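Long-range contacts in lactaldehyde dehydrogenase (Methanocaldococcus jannaschii, PDB 3PQA), which oxidises lactaldehyde to lactate with NAD(+) as the preferred coenzyme, a step in the biosynthesis of coenzyme F420, and works as a homotetramer: residues N60-I65 with P153-G158; N159-H164 with G192-L197; N246-L251 with A398-D403; E327-K332 with N362-T367; G338-G343 with Y352-E357. One frame throughout, in Å; residues are numbered along the deposited sequence. Where two conformers were deposited one is given.

Interaction 1 of 5, residues N60-I65 with P153-G158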
# COMPACT_ATOMS: atom_id res chain seq x y z
N ASN B 60 12.57 20.36 6.99
CA ASN B 60 13.19 21.67 6.79
C ASN B 60 14.61 21.58 6.29
O ASN B 60 15.00 22.32 5.37
CB ASN B 60 13.13 22.50 8.08
CG ASN B 60 11.73 23.02 8.37
OD1 ASN B 60 10.89 23.10 7.47
ND2 ASN B 60 11.48 23.37 9.64
N ILE B 61 15.39 20.67 6.87
CA ILE B 61 16.80 20.47 6.48
C ILE B 61 16.88 20.02 5.03
O ILE B 61 17.65 20.55 4.24
CB ILE B 61 17.50 19.44 7.39
CG1 ILE B 61 17.74 20.02 8.78
CG2 ILE B 61 18.84 18.99 6.76
CD1 ILE B 61 18.06 18.97 9.82
N LEU B 62 16.04 19.04 4.68
CA LEU B 62 16.03 18.53 3.30
C LEU B 62 15.63 19.63 2.28
O LEU B 62 16.27 19.79 1.24
CB LEU B 62 15.12 17.29 3.19
CG LEU B 62 15.70 16.08 3.95
CD1 LEU B 62 14.66 14.99 4.19
CD2 LEU B 62 16.95 15.50 3.27
N MET B 63 14.58 20.40 2.60
CA MET B 63 14.14 21.48 1.73
C MET B 63 15.20 22.57 1.59
O MET B 63 15.39 23.11 0.50
CB MET B 63 12.81 22.07 2.21
CG MET B 63 11.62 21.14 1.98
SD MET B 63 11.37 20.62 0.26
CE MET B 63 10.91 22.14 -0.53
N ASN B 64 15.91 22.85 2.68
CA ASN B 64 16.94 23.88 2.62
C ASN B 64 18.16 23.44 1.83
O ASN B 64 18.76 24.24 1.14
CB ASN B 64 17.34 24.38 4.01
CG ASN B 64 18.27 25.59 3.95
OD1 ASN B 64 19.45 25.47 4.18
ND2 ASN B 64 17.73 26.75 3.62
N ILE B 65 18.49 22.16 1.89
CA ILE B 65 19.56 21.62 1.05
C ILE B 65 19.16 21.80 -0.42
O ILE B 65 19.96 22.30 -1.23
CB ILE B 65 19.87 20.14 1.39
CG1 ILE B 65 20.59 20.06 2.74
CG2 ILE B 65 20.72 19.50 0.29
CD1 ILE B 65 20.65 18.68 3.35
N PRO B 153 17.63 10.13 1.62
CA PRO B 153 16.90 9.11 2.41
C PRO B 153 17.48 8.82 3.80
O PRO B 153 16.72 8.54 4.73
CB PRO B 153 16.94 7.85 1.54
CG PRO B 153 18.04 8.07 0.55
CD PRO B 153 18.22 9.56 0.39
N ALA B 154 18.81 8.89 3.96
CA ALA B 154 19.43 8.70 5.28
C ALA B 154 18.99 9.74 6.30
O ALA B 154 18.64 9.39 7.44
CB ALA B 154 20.96 8.68 5.15
N ILE B 155 19.01 11.02 5.91
CA ILE B 155 18.52 12.10 6.76
C ILE B 155 17.02 11.90 7.07
O ILE B 155 16.58 11.98 8.22
CB ILE B 155 18.78 13.50 6.14
CG1 ILE B 155 20.28 13.79 6.08
CG2 ILE B 155 18.06 14.61 6.93
CD1 ILE B 155 20.61 15.08 5.33
N ALA B 156 16.26 11.60 6.02
CA ALA B 156 14.82 11.39 6.17
C ALA B 156 14.44 10.32 7.19
O ALA B 156 13.38 10.42 7.83
CB ALA B 156 14.20 11.06 4.82
N THR B 157 15.29 9.30 7.32
CA THR B 157 15.03 8.15 8.20
C THR B 157 15.78 8.23 9.55
O THR B 157 15.78 7.26 10.32
CB THR B 157 15.31 6.81 7.47
OG1 THR B 157 16.62 6.84 6.87
CG2 THR B 157 14.28 6.58 6.38
N GLY B 158 16.41 9.37 9.84
CA GLY B 158 17.00 9.62 11.17
C GLY B 158 18.35 8.98 11.45
O GLY B 158 18.69 8.72 12.61
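A single side chain, I155, packs against L62 and I65 of another helix and brushes I61, and so carries most of this contact just before its own helix stops. The pair is a helix-helix packing in the coenzyme-binding part of the aldehyde dehydrogenase fold, between helix 55-71 and the last turn of helix 145-156, which closes in a Schellman motif. All touching groups are aliphatic and buried. L62 and I155 overlap flank to flank, running opposite ways, L62 CD2 lying 3.9 Å from I155 CG2. The other methyl of L62, CD1, settles 4.0 Å from A156 CB, so the forked leucine end spans two neighbouring residues. I65 and I155 instead meet end to end through their CD1 atoms, 4.1 Å apart. I155 serves both partners because its branches part at CB: CG1, beside the backbone N (chi1 -67°), carries CD1 to I65, while CG2 is left for L62. I61 only grazes the cluster, its CG2 4.5 Å from I155 CG2. F102 of helix 88-111 packs on both L62 and I65, and I180 of helix 171-186 covers I65 as well. A second tie between the regions is polar, R58 NH2 bonding to A156 O. The helix end is fixed separately: G158, with phi of 80°, turns the chain out of the helix, and G158 N bonds to I155 O at 3.1 Å. T157, the first residue to leave helical geometry, folds its hydroxyl back on the last turn, OG1 donating to P153 O at 2.7 Å.

Interaction 2 of 5, residues N159-H164 with G192-L197. With SO4 (sulfate ion), chain G.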
# COMPACT_ATOMS: atom_id res chain seq x y z
N ASN B 159 19.11 8.75 10.39
CA ASN B 159 20.44 8.15 10.47
C ASN B 159 21.54 9.19 10.53
O ASN B 159 21.44 10.24 9.92
CB ASN B 159 20.70 7.29 9.25
CG ASN B 159 19.77 6.11 9.18
OD1 ASN B 159 19.92 5.15 9.93
ND2 ASN B 159 18.82 6.16 8.26
N VAL B 160 22.60 8.87 11.27
CA VAL B 160 23.87 9.56 11.14
C VAL B 160 24.56 9.02 9.88
O VAL B 160 24.42 7.85 9.54
CB VAL B 160 24.73 9.29 12.40
CG1 VAL B 160 26.16 9.77 12.21
CG2 VAL B 160 24.08 9.98 13.61
N ILE B 161 25.32 9.88 9.20
CA ILE B 161 25.99 9.51 7.96
C ILE B 161 27.52 9.69 8.00
O ILE B 161 28.01 10.74 8.43
CB ILE B 161 25.45 10.34 6.80
CG1 ILE B 161 23.93 10.21 6.71
CG2 ILE B 161 26.13 9.93 5.48
CD1 ILE B 161 23.28 11.36 5.93
N VAL B 162 28.26 8.67 7.56
CA VAL B 162 29.67 8.83 7.19
C VAL B 162 29.78 8.53 5.70
O VAL B 162 29.31 7.49 5.22
CB VAL B 162 30.63 7.97 8.04
CG1 VAL B 162 30.63 8.47 9.50
CG2 VAL B 162 30.28 6.49 7.98
N HIS B 163 30.35 9.47 4.97
CA HIS B 163 30.22 9.48 3.52
C HIS B 163 31.58 9.62 2.88
O HIS B 163 32.24 10.65 3.06
CB HIS B 163 29.30 10.64 3.12
CG HIS B 163 29.23 10.90 1.65
ND1 HIS B 163 28.82 12.10 1.13
CD2 HIS B 163 29.52 10.11 0.58
CE1 HIS B 163 28.85 12.05 -0.19
NE2 HIS B 163 29.27 10.85 -0.55
N HIS B 164 32.01 8.58 2.15
CA HIS B 164 33.21 8.67 1.33
C HIS B 164 32.87 8.87 -0.15
O HIS B 164 32.30 7.99 -0.78
CB HIS B 164 34.09 7.43 1.48
CG HIS B 164 35.26 7.44 0.54
ND1 HIS B 164 36.39 8.20 0.78
CD2 HIS B 164 35.45 6.86 -0.66
CE1 HIS B 164 37.24 8.05 -0.22
NE2 HIS B 164 36.70 7.24 -1.11
N GLY B 192 28.07 17.02 13.47
CA GLY B 192 28.53 15.64 13.56
C GLY B 192 27.58 14.56 13.05
O GLY B 192 27.97 13.40 12.95
N VAL B 193 26.35 14.94 12.73
CA VAL B 193 25.38 13.99 12.16
C VAL B 193 25.69 13.60 10.71
O VAL B 193 25.26 12.53 10.24
CB VAL B 193 23.90 14.47 12.28
CG1 VAL B 193 23.54 14.82 13.73
CG2 VAL B 193 23.62 15.63 11.33
N TYR B 194 26.42 14.46 10.00
CA TYR B 194 26.87 14.17 8.63
C TYR B 194 28.37 14.44 8.51
O TYR B 194 28.84 15.52 8.87
CB TYR B 194 26.10 14.98 7.59
CG TYR B 194 26.73 14.84 6.22
CD1 TYR B 194 26.44 13.75 5.40
CD2 TYR B 194 27.69 15.77 5.78
CE1 TYR B 194 27.06 13.60 4.16
CE2 TYR B 194 28.31 15.63 4.55
CZ TYR B 194 28.00 14.55 3.74
OH TYR B 194 28.62 14.41 2.52
N ASN B 195 29.10 13.45 7.99
CA ASN B 195 30.56 13.52 7.94
C ASN B 195 31.11 13.12 6.57
O ASN B 195 31.04 11.95 6.19
CB ASN B 195 31.17 12.62 9.02
CG ASN B 195 30.57 12.86 10.41
OD1 ASN B 195 31.09 13.66 11.18
ND2 ASN B 195 29.47 12.16 10.73
N LEU B 196 31.67 14.08 5.84
CA LEU B 196 32.33 13.77 4.58
C LEU B 196 33.78 13.39 4.85
O LEU B 196 34.53 14.16 5.46
CB LEU B 196 32.25 14.95 3.61
CG LEU B 196 32.71 14.70 2.17
CD1 LEU B 196 31.71 13.89 1.32
CD2 LEU B 196 33.03 16.03 1.49
N LEU B 197 34.14 12.18 4.43
CA LEU B 197 35.47 11.62 4.68
C LEU B 197 36.20 11.37 3.35
O LEU B 197 35.93 10.38 2.65
CB LEU B 197 35.35 10.32 5.50
CG LEU B 197 34.53 10.32 6.79
CD1 LEU B 197 34.67 8.98 7.49
CD2 LEU B 197 34.95 11.47 7.71
S SO4 G . 38.76 6.37 -4.41
O1 SO4 G . 38.60 6.84 -5.78
O2 SO4 G . 40.14 6.54 -3.97
O3 SO4 G . 37.89 7.16 -3.55
O4 SO4 G . 38.40 4.97 -4.32
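I161 O is gripped twice by N195, whose backbone N (3.0 Å) and side-chain ND2 (3.1 Å) reach it from opposite faces of the carbonyl plane. ND2 also donates to G192 O, which fixes the amide's rotation. Around this point strands 160-165 and 194-196 run parallel, I161 paired with Y194, V162 with N195 and H163 with L196. H163 sits with CG anti to its own N (chi1 171°), so that ND1 meets Y194 OH edge-on at 2.7 Å, while T138 OG1 holds NE2; L196 CD1 makes a CH-pi contact over the H163 ring face, 3.8 Å from its centroid. H164 links two acceptors: ND1 donates to L197 O (2.9 Å) and NE2 to O3 (2.7 Å) of a sulfate ion, probably from the crystallisation liquor, which G201 N and S167 N also bind. With both nitrogens donating, the ring is probably protonated. A leucine in place of H164 would probably leave L197 O without this donor and the anion without its imidazole ligand. The two strands and helix 171-186 form a beta-alpha-beta unit; strand 122-138 bonds to 160-165, helix 145-156 covers I161, H163 and Y194, and helices 33-44 and 201-210 pack against V162.

Interaction 3 of 5, residues N246-L251 with A398-D403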
# COMPACT_ATOMS: atom_id res chain seq x y z
N ASN B 246 25.02 -3.81 -20.38
CA ASN B 246 23.56 -3.77 -20.53
C ASN B 246 23.09 -4.00 -21.97
O ASN B 246 23.36 -3.19 -22.83
CB ASN B 246 23.04 -2.45 -19.97
CG ASN B 246 23.49 -2.20 -18.56
OD1 ASN B 246 23.13 -2.92 -17.65
ND2 ASN B 246 24.31 -1.19 -18.38
N PRO B 247 22.37 -5.11 -22.21
CA PRO B 247 22.02 -5.44 -23.60
C PRO B 247 20.80 -4.67 -24.07
O PRO B 247 19.82 -4.56 -23.33
CB PRO B 247 21.71 -6.93 -23.53
CG PRO B 247 21.12 -7.11 -22.15
CD PRO B 247 21.94 -6.17 -21.27
N ASN B 248 20.90 -4.14 -25.29
CA ASN B 248 19.82 -3.39 -25.90
C ASN B 248 19.46 -4.11 -27.19
O ASN B 248 20.30 -4.25 -28.05
CB ASN B 248 20.28 -1.95 -26.17
CG ASN B 248 20.37 -1.10 -24.89
OD1 ASN B 248 19.60 -0.16 -24.72
ND2 ASN B 248 21.33 -1.41 -24.01
N ILE B 249 18.20 -4.50 -27.32
CA ILE B 249 17.76 -5.44 -28.36
C ILE B 249 16.88 -4.71 -29.35
O ILE B 249 15.95 -4.04 -28.95
CB ILE B 249 16.93 -6.58 -27.71
CG1 ILE B 249 17.85 -7.43 -26.83
CG2 ILE B 249 16.14 -7.40 -28.77
CD1 ILE B 249 17.14 -8.30 -25.80
N VAL B 250 17.18 -4.86 -30.64
CA VAL B 250 16.40 -4.17 -31.66
C VAL B 250 15.78 -5.25 -32.53
O VAL B 250 16.49 -5.91 -33.30
CB VAL B 250 17.28 -3.24 -32.53
CG1 VAL B 250 16.45 -2.54 -33.64
CG2 VAL B 250 17.99 -2.20 -31.67
N LEU B 251 14.46 -5.44 -32.39
CA LEU B 251 13.75 -6.43 -33.21
C LEU B 251 13.46 -5.89 -34.61
O LEU B 251 13.51 -4.68 -34.83
CB LEU B 251 12.45 -6.89 -32.54
CG LEU B 251 12.58 -7.56 -31.17
CD1 LEU B 251 11.27 -8.21 -30.78
CD2 LEU B 251 13.68 -8.61 -31.18
N ALA B 398 17.11 -3.51 -22.59
CA ALA B 398 16.11 -2.77 -23.36
C ALA B 398 15.74 -3.56 -24.59
O ALA B 398 16.56 -4.35 -25.09
CB ALA B 398 16.62 -1.37 -23.77
N ILE B 399 14.53 -3.32 -25.05
CA ILE B 399 14.02 -3.93 -26.28
C ILE B 399 13.21 -2.91 -27.09
O ILE B 399 12.36 -2.19 -26.54
CB ILE B 399 13.17 -5.19 -26.00
CG1 ILE B 399 12.61 -5.73 -27.32
CG2 ILE B 399 12.04 -4.91 -25.01
CD1 ILE B 399 12.22 -7.15 -27.27
N PHE B 400 13.48 -2.87 -28.39
CA PHE B 400 12.77 -1.99 -29.29
C PHE B 400 11.93 -2.87 -30.18
O PHE B 400 12.47 -3.72 -30.91
CB PHE B 400 13.77 -1.15 -30.10
CG PHE B 400 14.55 -0.17 -29.26
CD1 PHE B 400 15.67 -0.58 -28.56
CD2 PHE B 400 14.13 1.16 -29.17
CE1 PHE B 400 16.37 0.33 -27.76
CE2 PHE B 400 14.83 2.08 -28.38
CZ PHE B 400 15.97 1.66 -27.69
N THR B 401 10.61 -2.68 -30.11
CA THR B 401 9.65 -3.47 -30.89
C THR B 401 8.30 -2.78 -30.78
O THR B 401 8.07 -2.02 -29.83
CB THR B 401 9.54 -4.96 -30.38
OG1 THR B 401 8.65 -5.70 -31.23
CG2 THR B 401 9.06 -5.05 -28.91
N ASN B 402 7.43 -3.05 -31.76
CA ASN B 402 6.05 -2.60 -31.74
C ASN B 402 5.07 -3.74 -31.45
O ASN B 402 3.86 -3.55 -31.50
CB ASN B 402 5.69 -1.94 -33.08
CG ASN B 402 6.31 -0.57 -33.23
OD1 ASN B 402 6.24 0.25 -32.31
ND2 ASN B 402 6.90 -0.31 -34.39
N ASP B 403 5.61 -4.93 -31.15
CA ASP B 403 4.82 -6.16 -30.97
C ASP B 403 4.49 -6.40 -29.49
O ASP B 403 5.40 -6.57 -28.67
CB ASP B 403 5.66 -7.32 -31.55
CG ASP B 403 4.90 -8.64 -31.64
OD1 ASP B 403 4.41 -9.14 -30.60
OD2 ASP B 403 4.88 -9.21 -32.76
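F400 turns the edge of its ring to I249 O, which lies in the ring plane 3.5 Å from F400 CD1 while accepting the backbone N of F400 at 2.8 Å. Strands 246-250 and 396-400 are parallel neighbours in the catalytic domain of the aldehyde dehydrogenase fold, the P247 side chain lying about 12 Å from that of C275, the probable active-site cysteine. N248, V250, A398 and F400 share one face. There N248 turns its amide oxygen over the small A398, OD1 3.4 Å from A398 CB, but its polar partner is S425 N; V250 CG2 touches F400 CD1 (4.2 Å). I249 and I399 occupy the other face and pass at a slant, CG2 of I249 being 4.2 Å from CG1 of I399. With CG1 anti to the backbone N (chi1 177°), I399 reaches on to L251, their CD1 atoms 3.8 Å apart. L251 also lies alongside T401, whose OG1 bonds to D253 and accepts D403 N in an ST turn. Helix 256-268 packs on F400. Four backbone bonds thus supply direction, while aliphatic groups line the I249 and I399 face, and F400, V250 and A398 share the other with the N248 amide.

Interaction 4 of 5, residues E327-K332 with N362-T367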
# COMPACT_ATOMS: atom_id res chain seq x y z
N GLU B 327 41.46 1.27 -24.60
CA GLU B 327 42.20 1.12 -25.85
C GLU B 327 42.65 -0.32 -26.05
O GLU B 327 42.50 -0.87 -27.15
CB GLU B 327 43.40 2.06 -25.82
CG GLU B 327 44.25 2.10 -27.08
CD GLU B 327 45.25 3.24 -27.02
OE1 GLU B 327 46.09 3.28 -26.09
OE2 GLU B 327 45.19 4.12 -27.90
N LYS B 328 43.19 -0.93 -25.00
CA LYS B 328 43.66 -2.31 -25.02
C LYS B 328 42.53 -3.31 -25.23
O LYS B 328 42.71 -4.31 -25.93
CB LYS B 328 44.41 -2.65 -23.74
CG LYS B 328 45.81 -2.08 -23.68
CD LYS B 328 46.33 -2.09 -22.26
CE LYS B 328 47.68 -1.41 -22.19
NZ LYS B 328 48.01 -1.03 -20.79
N VAL B 329 41.38 -3.03 -24.63
CA VAL B 329 40.21 -3.89 -24.76
C VAL B 329 39.69 -3.82 -26.20
O VAL B 329 39.33 -4.85 -26.79
CB VAL B 329 39.10 -3.51 -23.75
CG1 VAL B 329 37.87 -4.36 -23.96
CG2 VAL B 329 39.61 -3.67 -22.31
N VAL B 330 39.66 -2.63 -26.77
CA VAL B 330 39.24 -2.48 -28.17
C VAL B 330 40.20 -3.26 -29.09
O VAL B 330 39.75 -4.02 -29.95
CB VAL B 330 39.08 -1.00 -28.58
CG1 VAL B 330 38.78 -0.86 -30.07
CG2 VAL B 330 37.97 -0.35 -27.77
N GLU B 331 41.50 -3.11 -28.87
CA GLU B 331 42.51 -3.87 -29.61
C GLU B 331 42.27 -5.38 -29.55
O GLU B 331 42.32 -6.06 -30.57
CB GLU B 331 43.91 -3.54 -29.09
CG GLU B 331 44.43 -2.21 -29.58
CD GLU B 331 45.82 -1.88 -29.04
OE1 GLU B 331 46.58 -2.82 -28.69
OE2 GLU B 331 46.15 -0.67 -29.00
N LYS B 332 42.01 -5.89 -28.34
CA LYS B 332 41.65 -7.29 -28.14
C LYS B 332 40.39 -7.67 -28.92
O LYS B 332 40.37 -8.68 -29.62
CB LYS B 332 41.48 -7.59 -26.64
CG LYS B 332 41.22 -9.04 -26.26
CD LYS B 332 42.50 -9.88 -26.28
CE LYS B 332 42.26 -11.28 -25.71
NZ LYS B 332 41.57 -12.15 -26.70
N ASN B 362 32.66 -12.30 -28.46
CA ASN B 362 33.65 -11.22 -28.34
C ASN B 362 33.80 -10.71 -26.91
O ASN B 362 32.83 -10.65 -26.17
CB ASN B 362 33.27 -10.07 -29.28
CG ASN B 362 34.39 -9.06 -29.46
OD1 ASN B 362 34.56 -8.15 -28.66
ND2 ASN B 362 35.16 -9.22 -30.53
N ILE B 363 35.03 -10.35 -26.55
CA ILE B 363 35.35 -9.81 -25.22
C ILE B 363 34.42 -8.66 -24.77
O ILE B 363 34.08 -8.55 -23.59
CB ILE B 363 36.86 -9.40 -25.11
CG1 ILE B 363 37.26 -9.06 -23.67
CG2 ILE B 363 37.21 -8.26 -26.07
CD1 ILE B 363 37.27 -10.26 -22.73
N LEU B 364 33.99 -7.82 -25.72
CA LEU B 364 33.12 -6.68 -25.39
C LEU B 364 31.75 -7.10 -24.87
O LEU B 364 31.12 -6.35 -24.12
CB LEU B 364 32.94 -5.75 -26.60
CG LEU B 364 34.18 -5.01 -27.09
CD1 LEU B 364 33.89 -4.23 -28.37
CD2 LEU B 364 34.73 -4.09 -26.01
N CYS B 365 31.29 -8.28 -25.26
CA CYS B 365 30.00 -8.80 -24.79
C CYS B 365 30.04 -9.24 -23.31
O CYS B 365 29.00 -9.52 -22.71
CB CYS B 365 29.52 -9.96 -25.66
SG CYS B 365 29.22 -9.50 -27.38
N LYS B 366 31.24 -9.31 -22.74
CA LYS B 366 31.40 -9.78 -21.37
C LYS B 366 32.05 -8.73 -20.48
O LYS B 366 32.17 -8.93 -19.28
CB LYS B 366 32.24 -11.07 -21.34
CG LYS B 366 31.56 -12.29 -21.97
CD LYS B 366 30.31 -12.73 -21.16
CE LYS B 366 29.80 -14.12 -21.57
NZ LYS B 366 30.74 -15.22 -21.17
N THR B 367 32.45 -7.60 -21.06
CA THR B 367 33.27 -6.63 -20.35
C THR B 367 32.57 -5.29 -20.22
O THR B 367 32.19 -4.67 -21.23
CB THR B 367 34.64 -6.45 -21.06
OG1 THR B 367 35.27 -7.73 -21.23
CG2 THR B 367 35.56 -5.52 -20.28
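Apolar contacts carry this meeting of V329 and K332, on helix 320-335, with I363, L364 and T367 of the loop between strands 350-357 and 373-379. The nearest pair is V329 CG1 and L364 CD2, 3.8 Å apart, the two side chains crossing at a slant. V329 CG1 stands anti to the backbone N (chi1 177°), which also brings it within 4.5 Å of T367 CG2. I363 lays CG2 against the helix backbone, 4.1 Å from V329 O, and equally far from K332 CG, where the lysine stem crosses it at about a right angle.

Hydrogen bonds work within the loop instead. N362 OD1 accepts L364 N at 3.0 Å, nearly straight, forming an Asx turn. I363 O accepts both K366 N and the hydroxyl of T367 (OG1 to I363 O 2.8 Å), the two donors approaching from opposite faces of the carbonyl plane. Such bonds hold I363 and L364 in the turn that presents them to the helix. N362 ND2 adds a tie to A333 O.

Charge enters through E336: its OE2 forms a salt bridge with K332 NZ, and its OE1 accepts I363 N, so one carboxylate links helix and loop.

V330 and L364 both rest on V373 of strand 373-379, so helix and loop together cover part of the mixed sheet in the alpha/beta catalytic domain of an aldehyde dehydrogenase.

Interaction 5 of 5, residues G338-G343 with Y352-E357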
# COMPACT_ATOMS: atom_id res chain seq x y z
N GLY B 338 36.57 -8.69 -34.28
CA GLY B 338 35.66 -7.55 -34.32
C GLY B 338 35.99 -6.58 -35.44
O GLY B 338 37.16 -6.28 -35.70
N LYS B 339 34.95 -6.10 -36.11
CA LYS B 339 35.10 -5.17 -37.22
C LYS B 339 34.88 -3.75 -36.74
O LYS B 339 33.79 -3.41 -36.27
CB LYS B 339 34.11 -5.54 -38.33
CG LYS B 339 34.18 -4.65 -39.57
CD LYS B 339 33.08 -5.00 -40.56
CE LYS B 339 33.05 -4.04 -41.75
NZ LYS B 339 31.63 -3.83 -42.17
N LEU B 340 35.91 -2.92 -36.85
CA LEU B 340 35.83 -1.52 -36.43
C LEU B 340 35.05 -0.71 -37.46
O LEU B 340 35.41 -0.68 -38.64
CB LEU B 340 37.23 -0.92 -36.19
CG LEU B 340 37.30 0.51 -35.64
CD1 LEU B 340 36.73 0.60 -34.21
CD2 LEU B 340 38.73 1.06 -35.67
N LEU B 341 33.98 -0.07 -37.00
CA LEU B 341 33.11 0.71 -37.87
C LEU B 341 33.26 2.22 -37.69
O LEU B 341 33.00 2.98 -38.62
CB LEU B 341 31.65 0.32 -37.65
CG LEU B 341 31.31 -1.16 -37.81
CD1 LEU B 341 29.84 -1.38 -37.56
CD2 LEU B 341 31.71 -1.69 -39.19
N LEU B 342 33.68 2.64 -36.50
CA LEU B 342 33.87 4.05 -36.19
C LEU B 342 34.80 4.19 -34.99
O LEU B 342 34.76 3.37 -34.07
CB LEU B 342 32.54 4.73 -35.86
CG LEU B 342 32.59 6.23 -35.53
CD1 LEU B 342 32.89 7.04 -36.80
CD2 LEU B 342 31.32 6.72 -34.86
N GLY B 343 35.63 5.23 -35.01
CA GLY B 343 36.39 5.64 -33.83
C GLY B 343 37.59 4.76 -33.57
O GLY B 343 38.42 4.54 -34.45
N TYR B 352 37.12 8.64 -28.34
CA TYR B 352 36.12 8.95 -29.36
C TYR B 352 35.05 7.86 -29.47
O TYR B 352 35.34 6.68 -29.24
CB TYR B 352 36.81 9.24 -30.71
CG TYR B 352 37.53 10.56 -30.66
CD1 TYR B 352 38.75 10.69 -29.99
CD2 TYR B 352 36.96 11.70 -31.21
CE1 TYR B 352 39.39 11.91 -29.90
CE2 TYR B 352 37.59 12.94 -31.13
CZ TYR B 352 38.81 13.03 -30.47
OH TYR B 352 39.45 14.25 -30.39
N PRO B 353 33.81 8.26 -29.80
CA PRO B 353 32.75 7.28 -30.06
C PRO B 353 33.25 6.14 -30.95
O PRO B 353 33.77 6.38 -32.05
CB PRO B 353 31.67 8.13 -30.74
CG PRO B 353 31.79 9.45 -30.02
CD PRO B 353 33.29 9.64 -29.83
N THR B 354 33.13 4.92 -30.44
CA THR B 354 33.71 3.73 -31.06
C THR B 354 32.62 2.66 -31.22
O THR B 354 31.87 2.37 -30.29
CB THR B 354 34.90 3.21 -30.22
OG1 THR B 354 35.95 4.19 -30.25
CG2 THR B 354 35.44 1.89 -30.74
N ILE B 355 32.52 2.11 -32.43
CA ILE B 355 31.48 1.15 -32.75
C ILE B 355 32.14 -0.01 -33.49
O ILE B 355 32.93 0.21 -34.41
CB ILE B 355 30.40 1.79 -33.63
CG1 ILE B 355 29.81 3.03 -32.94
CG2 ILE B 355 29.30 0.78 -34.00
CD1 ILE B 355 28.87 3.83 -33.81
N LEU B 356 31.82 -1.23 -33.08
CA LEU B 356 32.32 -2.42 -33.75
C LEU B 356 31.18 -3.39 -33.99
O LEU B 356 30.25 -3.48 -33.19
CB LEU B 356 33.37 -3.13 -32.89
CG LEU B 356 34.69 -2.43 -32.56
CD1 LEU B 356 34.54 -1.59 -31.29
CD2 LEU B 356 35.78 -3.46 -32.37
N GLU B 357 31.25 -4.12 -35.10
CA GLU B 357 30.38 -5.27 -35.26
C GLU B 357 31.16 -6.48 -34.78
O GLU B 357 32.31 -6.68 -35.18
CB GLU B 357 29.89 -5.48 -36.69
CG GLU B 357 29.12 -6.80 -36.81
CD GLU B 357 28.30 -6.96 -38.07
OE1 GLU B 357 28.28 -6.05 -38.92
OE2 GLU B 357 27.65 -8.02 -38.18
O HOH W 1 29.24 -4.20 -40.52
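L341 keeps CG beside its backbone N (chi1 -55°) and L342 swings CG anti to its own (chi1 -179°), and with these torsions both leucines meet I355: CD1 of L341 lies 4.2 Å from I355 CG2, and CD2 of L342 3.9 Å from I355 CD1. This is a classic beta bulge between antiparallel strands 339-342 and 350-357, at the outer end of a mixed sheet. L341 N and L342 N both bond to I355 O, at 2.8 and 3.3 Å, and the register shifts by one residue there; I355 N returns a bond to L342 O. L340 and L356 point to the other face, where L340 CD1 also meets T354 CG2 at 3.9 Å. T354 OG1 donates to Y352 O at 2.8 Å and bonds to G344 N. With a valine in place of T354, Y352 O would probably lose its hydroxyl donor and G344 N its acceptor, and with them this tie. Beyond the bulge G343 takes a positive phi, its CA close to P353 O. I292 and F295 of helix 288-300 cover the L341 and I355 face. At the far end E357 OE2 pairs with R378, while a water accepts from K339 NZ at 2.9 Å and donates to E357 OE1 at 2.6 Å.

Overall arrangement
The five contacts fall into two groups on opposite sides of the chain's centre, consistent with the coenzyme-binding and catalytic domains of the family. Interactions 1 and 2 have centres 13 Å apart and follow each other along the chain: helix 145-156 leads into strand 160-165, and I161 CD1 packs on A154 and I155. Interaction 2 lies in the sheet of the probable NAD(+)-binding domain, and interaction 1 packs two helices beside it. Interactions 3, 4 and 5 have centres 39 to 45 Å from those two. Interactions 3 and 5 join strands of the second sheet, whereas interaction 4 lays a helix and loop beside it, touching interaction 5 through L364 and L356. In sequence 5 nests within 4, and 4 within 3.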